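Local coordinates for genome polyprotein (Chicken sicinivirus JSY, PDB 6QWT) that forms the RNA-dependent RNA polymerase (3Dpol) portion of the viral polyprotein, the enzyme expected to copy the viral RNA genome, at residues A[19-24]-A[34-39]; A[75-80]-A[307-312]. All coordinates share one frame; numbering follows the deposited sequence.

Contact 1: residues A[19-24]-A[34-39]; sequences SKLVKS and KEPAVL
Ser19 and Leu21 meet Leu39 and Pro36 in a small, partly buried and mostly apolar contact between two extended chains near the N-terminus of the polymerase. The chains run in opposite senses, for the nearest CA pairs are Ser19 with Leu39 and Leu21 with Pro36. They do not form a sheet together: they exchange no hydrogen bonds, and the contact buries 183 Å² in all. Each segment instead pairs elsewhere, 22-23 with strand 411-412 and 34-36 with strand 161-163.

The Pro36 ring is the central element. Its CG lies 3.8 Å from Leu21 CB, and the Leu21 side chain passes slantwise across it, Leu21 CD1 4.1 Å from Pro36 CB. Pro36 CB also sits 3.6 Å from Ser19 OG, so one ring meets both residues. Farther along, the branch of Leu39 ending in CD1 comes to 3.6 Å from Ser19 CA, touching backbone as much as side chain, with Ser19 CB 3.9 Å from the same CD1.

Ser19 OG has two hydrogen-bond partners besides its contact with Pro36. With OG anti to the backbone N (chi1 176°), the hydroxyl turns beside its own carbonyl carbon and accepts a 3.0 Å bond from Leu21 N, at 160° about the hydrogen. It also hydrogen-bonds Asp159 OD2, while OD1 of that carboxylate bonds Lys20 N, which ties the turn to the loop next to strand 161-163. Leu21 and Pro36 both touch Leu161. The Ser19–Leu21 arrangement is an ST turn, here set against a Lys-Asp-Glu-Leu-Arg sequence that matches part of motif F in the fingers of picornaviral polymerases.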
loop_
_atom_site.group_PDB
_atom_site.type_symbol
_atom_site.label_atom_id
_atom_site.label_comp_id
_atom_site.label_asym_id
_atom_site.label_seq_id
_atom_site.Cartn_x
_atom_site.Cartn_y
_atom_site.Cartn_z
ATOM N N SER A 19 0.888 16.875 15.245
ATOM C CA SER A 19 0.196 16.586 13.998
ATOM C C SER A 19 0.133 17.825 13.116
ATOM O O SER A 19 -0.028 18.947 13.604
ATOM C CB SER A 19 -1.218 16.074 14.278
ATOM O OG SER A 19 -1.945 15.882 13.073
ATOM N N LYS A 20 0.272 17.611 11.807
ATOM C CA LYS A 20 0.066 18.668 10.825
ATOM C C LYS A 20 -1.403 18.865 10.474
ATOM O O LYS A 20 -1.729 19.811 9.749
ATOM C CB LYS A 20 0.858 18.367 9.549
ATOM C CG LYS A 20 2.311 18.003 9.792
ATOM C CD LYS A 20 3.253 19.022 9.172
ATOM C CE LYS A 20 4.666 18.468 9.066
ATOM N NZ LYS A 20 4.743 17.301 8.139
ATOM N N LEU A 21 -2.286 17.999 10.970
ATOM C CA LEU A 21 -3.706 18.092 10.661
ATOM C C LEU A 21 -4.373 19.062 11.625
ATOM O O LEU A 21 -4.337 18.862 12.845
ATOM C CB LEU A 21 -4.359 16.713 10.744
ATOM C CG LEU A 21 -4.040 15.736 9.613
ATOM C CD1 LEU A 21 -4.423 14.312 9.999
ATOM C CD2 LEU A 21 -4.748 16.158 8.336
ATOM N N VAL A 22 -4.976 20.118 11.080
ATOM C CA VAL A 22 -5.695 21.108 11.867
ATOM C C VAL A 22 -7.110 21.223 11.319
ATOM O O VAL A 22 -7.392 20.864 10.174
ATOM C CB VAL A 22 -4.990 22.481 11.860
ATOM C CG1 VAL A 22 -3.576 22.354 12.428
ATOM C CG2 VAL A 22 -4.944 23.047 10.455
ATOM N N LYS A 23 -8.013 21.719 12.166
ATOM C CA LYS A 23 -9.412 21.841 11.780
ATOM C C LYS A 23 -9.564 22.769 10.580
ATOM O O LYS A 23 -8.945 23.834 10.512
ATOM C CB LYS A 23 -10.241 22.355 12.954
ATOM C CG LYS A 23 -10.305 21.385 14.126
ATOM C CD LYS A 23 -11.170 21.932 15.250
ATOM C CE LYS A 23 -11.287 20.937 16.393
ATOM N NZ LYS A 23 -12.071 21.500 17.528
ATOM N N SER A 24 -10.385 22.346 9.628
ATOM C CA SER A 24 -10.611 23.072 8.388
ATOM C C SER A 24 -11.812 23.996 8.532
ATOM O O SER A 24 -12.573 23.906 9.497
ATOM C CB SER A 24 -10.814 22.076 7.248
ATOM O OG SER A 24 -12.173 21.684 7.146
ATOM N N LYS A 34 -13.793 10.845 13.300
ATOM C CA LYS A 34 -12.370 10.631 13.092
ATOM C C LYS A 34 -11.602 11.846 13.587
ATOM O O LYS A 34 -12.098 12.975 13.537
ATOM C CB LYS A 34 -12.037 10.387 11.614
ATOM C CG LYS A 34 -12.315 8.977 11.119
ATOM C CD LYS A 34 -12.367 8.946 9.598
ATOM C CE LYS A 34 -11.849 7.633 9.041
ATOM N NZ LYS A 34 -11.841 7.647 7.551
ATOM N N GLU A 35 -10.385 11.602 14.055
ATOM C CA GLU A 35 -9.493 12.634 14.558
ATOM C C GLU A 35 -8.066 12.250 14.200
ATOM O O GLU A 35 -7.791 11.085 13.893
ATOM C CB GLU A 35 -9.633 12.807 16.077
ATOM C CG GLU A 35 -10.920 13.490 16.513
ATOM C CD GLU A 35 -11.044 13.587 18.022
ATOM O OE1 GLU A 35 -10.021 13.409 18.716
ATOM O OE2 GLU A 35 -12.164 13.836 18.514
ATOM N N PRO A 36 -7.137 13.210 14.212
ATOM C CA PRO A 36 -5.732 12.873 13.945
ATOM C C PRO A 36 -5.203 11.850 14.939
ATOM O O PRO A 36 -5.516 11.895 16.130
ATOM C CB PRO A 36 -5.013 14.219 14.086
ATOM C CG PRO A 36 -6.064 15.235 13.773
ATOM C CD PRO A 36 -7.340 14.665 14.327
ATOM N N ALA A 37 -4.395 10.920 14.432
ATOM C CA ALA A 37 -3.850 9.854 15.260
ATOM C C ALA A 37 -2.998 10.420 16.390
ATOM O O ALA A 37 -2.420 11.507 16.283
ATOM C CB ALA A 37 -3.007 8.895 14.418
ATOM N N VAL A 38 -2.923 9.663 17.481
ATOM C CA VAL A 38 -2.081 10.031 18.612
ATOM C C VAL A 38 -0.620 9.964 18.184
ATOM O O VAL A 38 -0.127 8.914 17.755
ATOM C CB VAL A 38 -2.353 9.119 19.815
ATOM C CG1 VAL A 38 -1.352 9.390 20.932
ATOM C CG2 VAL A 38 -3.775 9.304 20.308
ATOM N N LEU A 39 0.087 11.086 18.294
ATOM C CA LEU A 39 1.516 11.101 18.015
ATOM C C LEU A 39 2.374 11.294 19.255
ATOM O O LEU A 39 3.532 10.866 19.253
ATOM C CB LEU A 39 1.853 12.195 16.989
ATOM C CG LEU A 39 1.100 12.126 15.653
ATOM C CD1 LEU A 39 1.497 13.277 14.745
ATOM C CD2 LEU A 39 1.326 10.789 14.949
#

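Contact 2: residues A[75-80]-A[307-312]; sequences KLYFSR and VNNISL
Tyr77 packs against Ile310 and Asn309 where helix 70-81 crosses helix 298-316, the long helix of polymerase motif B in the palm. The segment axes approach to 9.5 Å, and their N-to-C directions differ by 124°, a steep crossing rather than an antiparallel alignment.

The tight part centres on Tyr77, a buried residue. Ile310 CD1 comes 3.5 Å from Tyr77 CB and 3.7 Å from Tyr77 CD2, at the root of the side chain. The chi1 of Ile310, -55°, sets CG1 opposite its own carbonyl carbon and beside the backbone N, and CD1 runs on from there toward helix 70-81. Farther out along the ring, Asn309 CB and Asn309 OD1 each lie 3.6 Å from Tyr77 CE1; the amide thus touches the ring, with the two planes turned 47° apart.

Phe78 marks the looser side. It is partly exposed and reaches Ile310 CD1 only at 4.4 Å, from CE2. Its ring lies closer to its own neighbour, Tyr77 CD2 standing 4.0 Å above the plane and displaced toward the rim.

Two polar groups here bond to backbone carbonyls: Tyr77 OH to Tyr204 O, and Asn309 ND2 to both Gly205 O and Ser305 O.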
loop_
_atom_site.group_PDB
_atom_site.type_symbol
_atom_site.label_atom_id
_atom_site.label_comp_id
_atom_site.label_asym_id
_atom_site.label_seq_id
_atom_site.Cartn_x
_atom_site.Cartn_y
_atom_site.Cartn_z
ATOM N N LYS A 75 4.864 -22.246 -6.388
ATOM C CA LYS A 75 4.875 -22.758 -7.754
ATOM C C LYS A 75 3.575 -22.435 -8.477
ATOM O O LYS A 75 3.588 -22.063 -9.655
ATOM C CB LYS A 75 5.123 -24.267 -7.743
ATOM C CG LYS A 75 6.422 -24.676 -7.068
ATOM C CD LYS A 75 7.620 -24.063 -7.773
ATOM C CE LYS A 75 8.918 -24.417 -7.071
ATOM N NZ LYS A 75 10.095 -23.890 -7.817
ATOM N N LEU A 76 2.441 -22.565 -7.785
ATOM C CA LEU A 76 1.151 -22.292 -8.412
ATOM C C LEU A 76 1.048 -20.837 -8.853
ATOM O O LEU A 76 0.633 -20.545 -9.981
ATOM C CB LEU A 76 0.018 -22.643 -7.449
ATOM C CG LEU A 76 -1.395 -22.434 -7.995
ATOM C CD1 LEU A 76 -1.599 -23.239 -9.274
ATOM C CD2 LEU A 76 -2.426 -22.810 -6.944
ATOM N N TYR A 77 1.431 -19.906 -7.975
ATOM C CA TYR A 77 1.324 -18.487 -8.306
ATOM C C TYR A 77 2.210 -18.130 -9.496
ATOM O O TYR A 77 1.748 -17.521 -10.467
ATOM C CB TYR A 77 1.677 -17.638 -7.086
ATOM C CG TYR A 77 1.771 -16.161 -7.390
ATOM C CD1 TYR A 77 0.632 -15.420 -7.671
ATOM C CD2 TYR A 77 3.000 -15.511 -7.406
ATOM C CE1 TYR A 77 0.708 -14.075 -7.958
ATOM C CE2 TYR A 77 3.086 -14.160 -7.693
ATOM C CZ TYR A 77 1.934 -13.448 -7.967
ATOM O OH TYR A 77 1.997 -12.104 -8.258
ATOM N N PHE A 78 3.486 -18.516 -9.448
ATOM C CA PHE A 78 4.386 -18.198 -10.550
ATOM C C PHE A 78 4.048 -18.963 -11.820
ATOM O O PHE A 78 4.390 -18.499 -12.914
ATOM C CB PHE A 78 5.831 -18.467 -10.144
ATOM C CG PHE A 78 6.432 -17.368 -9.322
ATOM C CD1 PHE A 78 6.972 -16.247 -9.931
ATOM C CD2 PHE A 78 6.438 -17.446 -7.940
ATOM C CE1 PHE A 78 7.519 -15.230 -9.174
ATOM C CE2 PHE A 78 6.981 -16.436 -7.177
ATOM C CZ PHE A 78 7.526 -15.328 -7.794
ATOM N N SER A 79 3.389 -20.117 -11.703
ATOM C CA SER A 79 2.921 -20.820 -12.892
ATOM C C SER A 79 1.879 -19.991 -13.632
ATOM O O SER A 79 1.937 -19.844 -14.859
ATOM C CB SER A 79 2.352 -22.186 -12.507
ATOM O OG SER A 79 1.777 -22.835 -13.625
ATOM N N ARG A 80 0.918 -19.432 -12.894
ATOM C CA ARG A 80 -0.100 -18.595 -13.515
ATOM C C ARG A 80 0.491 -17.286 -14.025
ATOM O O ARG A 80 0.106 -16.806 -15.099
ATOM C CB ARG A 80 -1.230 -18.319 -12.528
ATOM C CG ARG A 80 -2.164 -17.217 -12.988
ATOM C CD ARG A 80 -3.516 -17.319 -12.324
ATOM N NE ARG A 80 -4.120 -18.636 -12.502
ATOM C CZ ARG A 80 -5.362 -18.937 -12.138
ATOM N NH1 ARG A 80 -6.131 -18.011 -11.578
ATOM N NH2 ARG A 80 -5.834 -20.161 -12.330
ATOM N N VAL A 307 3.347 -11.708 -1.932
ATOM C CA VAL A 307 3.269 -12.394 -0.641
ATOM C C VAL A 307 1.824 -12.753 -0.318
ATOM O O VAL A 307 1.516 -13.879 0.093
ATOM C CB VAL A 307 3.886 -11.524 0.469
ATOM C CG1 VAL A 307 3.490 -12.057 1.846
ATOM C CG2 VAL A 307 5.393 -11.463 0.327
ATOM N N ASN A 308 0.918 -11.794 -0.492
ATOM C CA ASN A 308 -0.488 -12.040 -0.194
ATOM C C ASN A 308 -1.060 -13.138 -1.085
ATOM O O ASN A 308 -1.774 -14.026 -0.605
ATOM C CB ASN A 308 -1.270 -10.740 -0.358
ATOM C CG ASN A 308 -2.476 -10.672 0.538
ATOM O OD1 ASN A 308 -2.980 -11.695 0.998
ATOM N ND2 ASN A 308 -2.924 -9.456 0.829
ATOM N N ASN A 309 -0.761 -13.092 -2.387
ATOM C CA ASN A 309 -1.236 -14.131 -3.297
ATOM C C ASN A 309 -0.737 -15.504 -2.861
ATOM O O ASN A 309 -1.515 -16.462 -2.778
ATOM C CB ASN A 309 -0.783 -13.829 -4.728
ATOM C CG ASN A 309 -1.784 -12.981 -5.500
ATOM O OD1 ASN A 309 -2.484 -13.474 -6.390
ATOM N ND2 ASN A 309 -1.845 -11.695 -5.172
ATOM N N ILE A 310 0.565 -15.609 -2.565
ATOM C CA ILE A 310 1.153 -16.887 -2.168
ATOM C C ILE A 310 0.499 -17.402 -0.891
ATOM O O ILE A 310 0.147 -18.584 -0.782
ATOM C CB ILE A 310 2.677 -16.745 -1.991
ATOM C CG1 ILE A 310 3.326 -16.188 -3.261
ATOM C CG2 ILE A 310 3.298 -18.071 -1.584
ATOM C CD1 ILE A 310 3.751 -17.212 -4.240
ATOM N N SER A 311 0.337 -16.523 0.098
ATOM C CA SER A 311 -0.214 -16.940 1.384
ATOM C C SER A 311 -1.644 -17.445 1.233
ATOM O O SER A 311 -1.998 -18.506 1.759
ATOM C CB SER A 311 -0.141 -15.781 2.376
ATOM O OG SER A 311 1.189 -15.308 2.485
ATOM N N LEU A 312 -2.482 -16.696 0.506
ATOM C CA LEU A 312 -3.861 -17.126 0.279
ATOM C C LEU A 312 -3.915 -18.465 -0.444
ATOM O O LEU A 312 -4.682 -19.356 -0.059
ATOM C CB LEU A 312 -4.617 -16.066 -0.519
ATOM C CG LEU A 312 -4.915 -14.744 0.186
ATOM C CD1 LEU A 312 -5.189 -13.647 -0.837
ATOM C CD2 LEU A 312 -6.084 -14.897 1.152
#

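Contacts 1 and 2 flank the middle of the molecule, their centres about 39 Å apart and their nearest atoms about 20 Å apart, so they do not touch. Both segments of contact 1 precede those of contact 2 in the sequence. They also differ in span, with nine residues between the segments of contact 1 and 226 between those of contact 2. They share neither helix nor sheet. The segments of contact 1 pair separately with strands 411-412 and 161-163, whereas contact 2 joins helix 70-81 to helix 298-316, which packs on strand 327-332 of the palm. One is therefore local folding of the N-terminal region; the other brings an early helix against the much later motif B helix.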